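Local coordinates for conserved protein with 2 CBS domains (Pyrobaculum aerophilum, PDB 2RIF) that binds AMP through a tandem pair of CBS domains and probably serves as a sensor of adenine nucleotides, although its wider role is not established, at residues L38-A43 against V51-E56; I81-T86 against R102-V107. All coordinates share one frame; numbering follows the deposited sequence.

Contact 1: residues L38-A43 against V51-E56; sequences LAVLTA and VAVVSE. With AMP (adenosine monophosphate), chain H; AMP (adenosine monophosphate), chain G.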
loop_
_atom_site.group_PDB
_atom_site.type_symbol
_atom_site.label_atom_id
_atom_site.label_comp_id
_atom_site.label_asym_id
_atom_site.label_seq_id
_atom_site.Cartn_x
_atom_site.Cartn_y
_atom_site.Cartn_z
ATOM N N LEU A 38 -3.055 1.753 7.143
ATOM C CA LEU A 38 -2.446 1.352 8.409
ATOM C C LEU A 38 -3.271 1.844 9.592
ATOM O O LEU A 38 -3.938 2.875 9.508
ATOM C CB LEU A 38 -1.032 1.930 8.503
ATOM C CG LEU A 38 -0.110 1.415 9.613
ATOM C CD1 LEU A 38 0.687 0.205 9.132
ATOM C CD2 LEU A 38 0.831 2.518 10.073
ATOM N N ALA A 39 -3.230 1.084 10.686
ATOM C CA ALA A 39 -3.863 1.473 11.944
ATOM C C ALA A 39 -2.868 1.276 13.078
ATOM O O ALA A 39 -2.218 0.235 13.164
ATOM C CB ALA A 39 -5.110 0.644 12.188
ATOM N N VAL A 40 -2.746 2.280 13.941
ATOM C CA VAL A 40 -1.834 2.217 15.080
ATOM C C VAL A 40 -2.550 1.600 16.277
ATOM O O VAL A 40 -3.630 2.045 16.650
ATOM C CB VAL A 40 -1.332 3.621 15.481
ATOM C CG1 VAL A 40 -0.324 3.523 16.615
ATOM C CG2 VAL A 40 -0.718 4.336 14.281
ATOM N N LEU A 41 -1.956 0.570 16.870
ATOM C CA LEU A 41 -2.503 -0.022 18.084
ATOM C C LEU A 41 -1.847 0.638 19.292
ATOM O O LEU A 41 -0.620 0.656 19.406
ATOM C CB LEU A 41 -2.286 -1.535 18.104
ATOM C CG LEU A 41 -2.947 -2.308 16.959
ATOM C CD1 LEU A 41 -2.668 -3.796 17.101
ATOM C CD2 LEU A 41 -4.450 -2.048 16.893
ATOM N N THR A 42 -2.671 1.192 20.180
ATOM C CA THR A 42 -2.186 1.927 21.342
ATOM C C THR A 42 -2.301 1.098 22.616
ATOM O O THR A 42 -3.058 0.126 22.672
ATOM C CB THR A 42 -2.958 3.245 21.523
ATOM O OG1 THR A 42 -4.343 2.971 21.771
ATOM C CG2 THR A 42 -2.828 4.110 20.276
ATOM N N ALA A 43 -1.551 1.500 23.639
ATOM C CA ALA A 43 -1.503 0.770 24.905
ATOM C C ALA A 43 -2.855 0.744 25.618
ATOM O O ALA A 43 -3.740 1.554 25.335
ATOM C CB ALA A 43 -0.436 1.364 25.817
ATOM N N VAL A 51 1.903 1.004 20.648
ATOM C CA VAL A 51 2.565 -0.264 20.965
ATOM C C VAL A 51 2.746 -1.164 19.740
ATOM O O VAL A 51 3.564 -2.087 19.766
ATOM C CB VAL A 51 1.796 -1.049 22.052
ATOM C CG1 VAL A 51 1.803 -0.277 23.362
ATOM C CG2 VAL A 51 0.371 -1.355 21.603
ATOM N N ALA A 52 1.982 -0.903 18.681
ATOM C CA ALA A 52 2.067 -1.694 17.458
ATOM C C ALA A 52 1.364 -1.011 16.293
ATOM O O ALA A 52 0.717 0.025 16.466
ATOM C CB ALA A 52 1.469 -3.075 17.682
ATOM N N VAL A 53 1.506 -1.597 15.106
ATOM C CA VAL A 53 0.790 -1.143 13.921
ATOM C C VAL A 53 0.241 -2.345 13.164
ATOM O O VAL A 53 0.848 -3.422 13.163
ATOM C CB VAL A 53 1.687 -0.318 12.972
ATOM C CG1 VAL A 53 2.135 0.966 13.644
ATOM C CG2 VAL A 53 2.886 -1.140 12.501
ATOM N N VAL A 54 -0.916 -2.154 12.538
ATOM C CA VAL A 54 -1.528 -3.180 11.709
ATOM C C VAL A 54 -1.881 -2.570 10.362
ATOM O O VAL A 54 -2.617 -1.579 10.297
ATOM C CB VAL A 54 -2.811 -3.748 12.346
ATOM C CG1 VAL A 54 -3.432 -4.811 11.439
ATOM C CG2 VAL A 54 -2.513 -4.331 13.717
ATOM N N SER A 55 -1.347 -3.159 9.296
ATOM C CA SER A 55 -1.672 -2.739 7.937
ATOM C C SER A 55 -2.693 -3.676 7.313
ATOM O O SER A 55 -2.884 -4.805 7.768
ATOM C CB SER A 55 -0.414 -2.719 7.062
ATOM O OG SER A 55 -0.748 -2.591 5.689
ATOM N N GLU A 56 -3.339 -3.195 6.259
ATOM C CA GLU A 56 -4.206 -4.025 5.422
ATOM C C GLU A 56 -3.447 -5.212 4.810
ATOM O O GLU A 56 -4.046 -6.236 4.478
ATOM C CB GLU A 56 -4.807 -3.172 4.309
ATOM C CG GLU A 56 -3.763 -2.587 3.364
ATOM C CD GLU A 56 -4.310 -1.476 2.517
ATOM O OE1 GLU A 56 -3.505 -0.659 2.035
ATOM O OE2 GLU A 56 -5.542 -1.414 2.342
HETATM P P AMP H . 2.337 -1.171 4.312
HETATM O O1P AMP H . 2.951 -1.584 3.001
HETATM O O2P AMP H . 2.890 0.119 4.863
HETATM O O3P AMP H . 0.832 -1.246 4.348
HETATM O "O5'" AMP H . 2.806 -2.319 5.345
HETATM C "C5'" AMP H . 3.465 -3.518 4.916
HETATM C "C4'" AMP H . 4.032 -4.276 6.109
HETATM O "O4'" AMP H . 4.913 -3.422 6.844
HETATM C "C3'" AMP H . 2.947 -4.718 7.073
HETATM O "O3'" AMP H . 3.244 -6.022 7.583
HETATM C "C2'" AMP H . 2.967 -3.673 8.167
HETATM O "O2'" AMP H . 2.556 -4.195 9.432
HETATM C "C1'" AMP H . 4.415 -3.202 8.168
HETATM N N9 AMP H . 4.519 -1.767 8.522
HETATM C C8 AMP H . 4.034 -0.730 7.813
HETATM N N7 AMP H . 4.303 0.453 8.416
HETATM C C5 AMP H . 4.980 0.172 9.540
HETATM C C6 AMP H . 5.571 0.952 10.643
HETATM N N6 AMP H . 5.482 2.300 10.659
HETATM N N1 AMP H . 6.191 0.264 11.629
HETATM C C2 AMP H . 6.281 -1.081 11.623
HETATM N N3 AMP H . 5.770 -1.846 10.649
HETATM C C4 AMP H . 5.119 -1.291 9.603
HETATM P P AMP G . -2.941 5.570 3.076
HETATM O O1P AMP G . -3.898 4.849 2.170
HETATM O O2P AMP G . -3.075 5.172 4.525
HETATM O O3P AMP G . -1.523 5.646 2.574
HETATM O "O5'" AMP G . -3.450 7.091 2.946
HETATM C "C5'" AMP G . -4.219 7.755 3.943
HETATM C "C4'" AMP G . -3.653 9.151 4.175
HETATM O "O4'" AMP G . -3.957 9.554 5.512
HETATM C "C3'" AMP G . -2.139 9.232 4.005
HETATM O "O3'" AMP G . -1.803 10.092 2.910
HETATM C "C2'" AMP G . -1.608 9.751 5.328
HETATM O "O2'" AMP G . -1.227 11.126 5.250
HETATM C "C1'" AMP G . -2.768 9.622 6.298
HETATM N N9 AMP G . -2.682 8.399 7.136
HETATM C C8 AMP G . -2.269 7.168 6.772
HETATM N N7 AMP G . -2.345 6.304 7.820
HETATM C C5 AMP G . -2.821 6.990 8.875
HETATM C C6 AMP G . -3.151 6.711 10.293
HETATM N N6 AMP G . -2.979 5.475 10.812
HETATM N N1 AMP G . -3.621 7.735 11.045
HETATM C C2 AMP G . -3.797 8.976 10.545
HETATM N N3 AMP G . -3.518 9.293 9.273
HETATM C C4 AMP G . -3.040 8.367 8.412
#
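With chi1 at -168°, Leu38 swings CG away from its own N, and CD1 and CD2 reach across to Val53. CD1 of Leu38 comes 4.0 Å from CB of Val53, and it also meets the adenine of AMP chain H. Val53 CG2 lies 3.5 Å from N3 of the same base, so the two side chains line its pocket together. Replacing Leu38 by an alanine is likely to open a gap where its methyls pack on Val53 and the adenine. Leu38 O accepts a weak bond from N6 of the other nucleotide, AMP chain G. Ser55 OG bonds to O3P of AMP chain H, its very short length doubtful, and caps the helix that follows. The backbones form the antiparallel hairpin of the first CBS domain's sheet. Ala39 and Val54 exchange two bonds, each 2.8 Å between the N of one and the O of the other. Val51 and Ala52 both donate to Leu41 O, a classic beta bulge. On the face of Ala39 and Leu41, Leu41 CD1 packs 3.4 Å from Val54 CG2. Helix 24-34 covers Ala39 and Val54 on this side, while strands 103-107 and 113-118 meet the face of Leu38, Val40 and Val53.

Contact 2: residues I81-T86 against R102-V107; sequences ITVLDT and RHVVVV. With AMP (adenosine monophosphate), chain H; AMP (adenosine monophosphate), chain G.
Val105 N bonds to Ile81 O, just before strand 82-84, and ahead of this pair the second segment holds nucleotide. Arg102 comes first. Its side chain bends at chi3 (-63°) and turns the guanidinium edge to the phosphate of AMP chain H. NE of Arg102 lies 2.7 Å from O1P, NH2 adds a weak bond to the same oxygen, and the backbone N reaches O2P. NH2 also forms a salt bridge with Glu56 of the second subunit. The His103 ring lies edge-on between two nucleotides. ND1 of His103 donates to O2P of AMP chain H at 2.8 Å, nearly straight at 167°. NE2 of His103 reaches O2P of AMP chain G at 3.3 Å. With both ring nitrogens engaged, the rotation of the ring is fixed, and the two phosphates would probably favour a protonated imidazole. Val104 then packs CG2 against Val83 CG2, with helix 89-99 over it. That helix connects the two parallel strands in the beta-alpha-beta unit of a CBS domain. Val105 O receives Val83 N at 3.0 Å. Ile81, whose O takes Val105 N, also reads the adenine edge of AMP chain H: Ile81 N donates to N1 at 2.8 Å, and Ile81 O accepts from N6. CG1 of Ile81 also touches the base. Val106 turns to the face of Val83, where the CG2 atoms of the two residues meet at 3.9 Å. Its CG1 packs 3.6 Å from Asp85 CA. Val107 N donates to Val83 O, and Val107 O takes Asp85 N in a more bent bond, 131° at the hydrogen. On the other face, Val107 CG2 sits beside Thr82 CB.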
loop_
_atom_site.group_PDB
_atom_site.type_symbol
_atom_site.label_atom_id
_atom_site.label_comp_id
_atom_site.label_asym_id
_atom_site.label_seq_id
_atom_site.Cartn_x
_atom_site.Cartn_y
_atom_site.Cartn_z
ATOM N N ILE A 81 7.682 1.410 13.716
ATOM C CA ILE A 81 8.853 2.111 13.198
ATOM C C ILE A 81 8.492 3.590 13.183
ATOM O O ILE A 81 7.607 4.007 12.440
ATOM C CB ILE A 81 9.223 1.642 11.780
ATOM C CG1 ILE A 81 9.587 0.155 11.797
ATOM C CG2 ILE A 81 10.389 2.459 11.232
ATOM C CD1 ILE A 81 9.891 -0.429 10.424
ATOM N N THR A 82 9.178 4.381 14.002
ATOM C CA THR A 82 8.761 5.758 14.249
ATOM C C THR A 82 9.733 6.815 13.731
ATOM O O THR A 82 10.893 6.528 13.438
ATOM C CB THR A 82 8.566 5.998 15.763
ATOM O OG1 THR A 82 9.838 6.009 16.419
ATOM C CG2 THR A 82 7.687 4.910 16.379
ATOM N N VAL A 83 9.222 8.039 13.615
ATOM C CA VAL A 83 10.033 9.226 13.344
ATOM C C VAL A 83 9.526 10.353 14.239
ATOM O O VAL A 83 8.346 10.381 14.592
ATOM C CB VAL A 83 9.951 9.671 11.868
ATOM C CG1 VAL A 83 10.538 8.604 10.958
ATOM C CG2 VAL A 83 8.512 9.991 11.474
ATOM N N LEU A 84 10.410 11.270 14.618
ATOM C CA LEU A 84 10.005 12.395 15.457
ATOM C C LEU A 84 9.200 13.399 14.639
ATOM O O LEU A 84 9.371 13.502 13.423
ATOM C CB LEU A 84 11.220 13.086 16.084
ATOM C CG LEU A 84 12.017 12.269 17.105
ATOM C CD1 LEU A 84 13.354 12.937 17.393
ATOM C CD2 LEU A 84 11.216 12.077 18.388
ATOM N N ASP A 85 8.315 14.128 15.313
ATOM C CA ASP A 85 7.545 15.195 14.673
ATOM C C ASP A 85 8.456 16.344 14.219
ATOM O O ASP A 85 8.139 17.057 13.264
ATOM C CB ASP A 85 6.442 15.716 15.608
ATOM C CG ASP A 85 6.984 16.275 16.921
ATOM O OD1 ASP A 85 6.304 17.131 17.525
ATOM O OD2 ASP A 85 8.083 15.859 17.352
ATOM N N THR A 86 9.585 16.509 14.906
ATOM C CA THR A 86 10.567 17.540 14.574
ATOM C C THR A 86 11.580 17.096 13.513
ATOM O O THR A 86 12.339 17.923 13.005
ATOM C CB THR A 86 11.350 17.981 15.828
ATOM O OG1 THR A 86 12.045 16.858 16.383
ATOM C CG2 THR A 86 10.407 18.562 16.873
ATOM N N ARG A 102 5.399 1.392 3.713
ATOM C CA ARG A 102 4.776 2.562 3.099
ATOM C C ARG A 102 4.158 3.490 4.145
ATOM O O ARG A 102 3.360 4.370 3.808
ATOM C CB ARG A 102 3.721 2.115 2.085
ATOM C CG ARG A 102 4.298 1.296 0.924
ATOM C CD ARG A 102 3.222 0.719 0.004
ATOM N NE ARG A 102 2.354 -0.224 0.706
ATOM C CZ ARG A 102 1.422 -0.977 0.126
ATOM N NH1 ARG A 102 1.202 -0.915 -1.185
ATOM N NH2 ARG A 102 0.694 -1.796 0.875
ATOM N N HIS A 103 4.531 3.295 5.408
ATOM C CA HIS A 103 4.065 4.147 6.504
ATOM C C HIS A 103 5.152 4.330 7.554
ATOM O O HIS A 103 6.025 3.474 7.714
ATOM C CB HIS A 103 2.833 3.544 7.192
ATOM C CG HIS A 103 1.628 3.444 6.311
ATOM N ND1 HIS A 103 1.398 2.363 5.487
ATOM C CD2 HIS A 103 0.576 4.279 6.140
ATOM C CE1 HIS A 103 0.261 2.542 4.840
ATOM N NE2 HIS A 103 -0.258 3.697 5.217
ATOM N N VAL A 104 5.088 5.454 8.263
ATOM C CA VAL A 104 5.931 5.701 9.433
ATOM C C VAL A 104 5.098 6.419 10.496
ATOM O O VAL A 104 4.377 7.371 10.191
ATOM C CB VAL A 104 7.186 6.542 9.096
ATOM C CG1 VAL A 104 8.132 5.757 8.203
ATOM C CG2 VAL A 104 6.801 7.859 8.445
ATOM N N VAL A 105 5.196 5.949 11.735
ATOM C CA VAL A 105 4.426 6.505 12.843
ATOM C C VAL A 105 5.139 7.728 13.409
ATOM O O VAL A 105 6.238 7.618 13.947
ATOM C CB VAL A 105 4.240 5.472 13.974
ATOM C CG1 VAL A 105 3.424 6.070 15.116
ATOM C CG2 VAL A 105 3.576 4.208 13.442
ATOM N N VAL A 106 4.507 8.892 13.293
ATOM C CA VAL A 106 5.094 10.129 13.798
ATOM C C VAL A 106 4.762 10.303 15.280
ATOM O O VAL A 106 3.589 10.350 15.654
ATOM C CB VAL A 106 4.597 11.358 13.012
ATOM C CG1 VAL A 106 5.302 12.617 13.494
ATOM C CG2 VAL A 106 4.823 11.159 11.517
ATOM N N VAL A 107 5.798 10.384 16.114
ATOM C CA VAL A 107 5.633 10.599 17.553
ATOM C C VAL A 107 6.393 11.845 17.999
ATOM O O VAL A 107 7.182 12.403 17.235
ATOM C CB VAL A 107 6.123 9.382 18.379
ATOM C CG1 VAL A 107 5.330 8.133 18.016
ATOM C CG2 VAL A 107 7.618 9.151 18.178
HETATM P P AMP H . 2.337 -1.171 4.312
HETATM O O1P AMP H . 2.951 -1.584 3.001
HETATM O O2P AMP H . 2.890 0.119 4.863
HETATM O O3P AMP H . 0.832 -1.246 4.348
HETATM O "O5'" AMP H . 2.806 -2.319 5.345
HETATM C "C5'" AMP H . 3.465 -3.518 4.916
HETATM C "C4'" AMP H . 4.032 -4.276 6.109
HETATM O "O4'" AMP H . 4.913 -3.422 6.844
HETATM C "C3'" AMP H . 2.947 -4.718 7.073
HETATM O "O3'" AMP H . 3.244 -6.022 7.583
HETATM C "C2'" AMP H . 2.967 -3.673 8.167
HETATM O "O2'" AMP H . 2.556 -4.195 9.432
HETATM C "C1'" AMP H . 4.415 -3.202 8.168
HETATM N N9 AMP H . 4.519 -1.767 8.522
HETATM C C8 AMP H . 4.034 -0.730 7.813
HETATM N N7 AMP H . 4.303 0.453 8.416
HETATM C C5 AMP H . 4.980 0.172 9.540
HETATM C C6 AMP H . 5.571 0.952 10.643
HETATM N N6 AMP H . 5.482 2.300 10.659
HETATM N N1 AMP H . 6.191 0.264 11.629
HETATM C C2 AMP H . 6.281 -1.081 11.623
HETATM N N3 AMP H . 5.770 -1.846 10.649
HETATM C C4 AMP H . 5.119 -1.291 9.603
HETATM P P AMP G . -2.941 5.570 3.076
HETATM O O1P AMP G . -3.898 4.849 2.170
HETATM O O2P AMP G . -3.075 5.172 4.525
HETATM O O3P AMP G . -1.523 5.646 2.574
HETATM O "O5'" AMP G . -3.450 7.091 2.946
HETATM C "C5'" AMP G . -4.219 7.755 3.943
HETATM C "C4'" AMP G . -3.653 9.151 4.175
HETATM O "O4'" AMP G . -3.957 9.554 5.512
HETATM C "C3'" AMP G . -2.139 9.232 4.005
HETATM O "O3'" AMP G . -1.803 10.092 2.910
HETATM C "C2'" AMP G . -1.608 9.751 5.328
HETATM O "O2'" AMP G . -1.227 11.126 5.250
HETATM C "C1'" AMP G . -2.768 9.622 6.298
HETATM N N9 AMP G . -2.682 8.399 7.136
HETATM C C8 AMP G . -2.269 7.168 6.772
HETATM N N7 AMP G . -2.345 6.304 7.820
HETATM C C5 AMP G . -2.821 6.990 8.875
HETATM C C6 AMP G . -3.151 6.711 10.293
HETATM N N6 AMP G . -2.979 5.475 10.812
HETATM N N1 AMP G . -3.621 7.735 11.045
HETATM C C2 AMP G . -3.797 8.976 10.545
HETATM N N3 AMP G . -3.518 9.293 9.273
HETATM C C4 AMP G . -3.040 8.367 8.412
#

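Overall arrangement
From the N terminus, the chain first reaches contact 1. It closes a short loop of seven residues between strands 38-42 and 50-55, in the first CBS domain. Contact 2 comes later. It closes a longer loop, mostly helix 89-99, in the second CBS domain. The two follow in series, so neither nests in the other and they do not cross. Their centres lie 13 Å apart, yet the sheets touch: Val53 CG1 is 3.6 Å from Val105 CG2, and Leu38 CD2 packs on His103 CB. Both contacts also touch both AMP molecules. The nucleotides therefore tie the two CBS domains together across the cleft between their sheets.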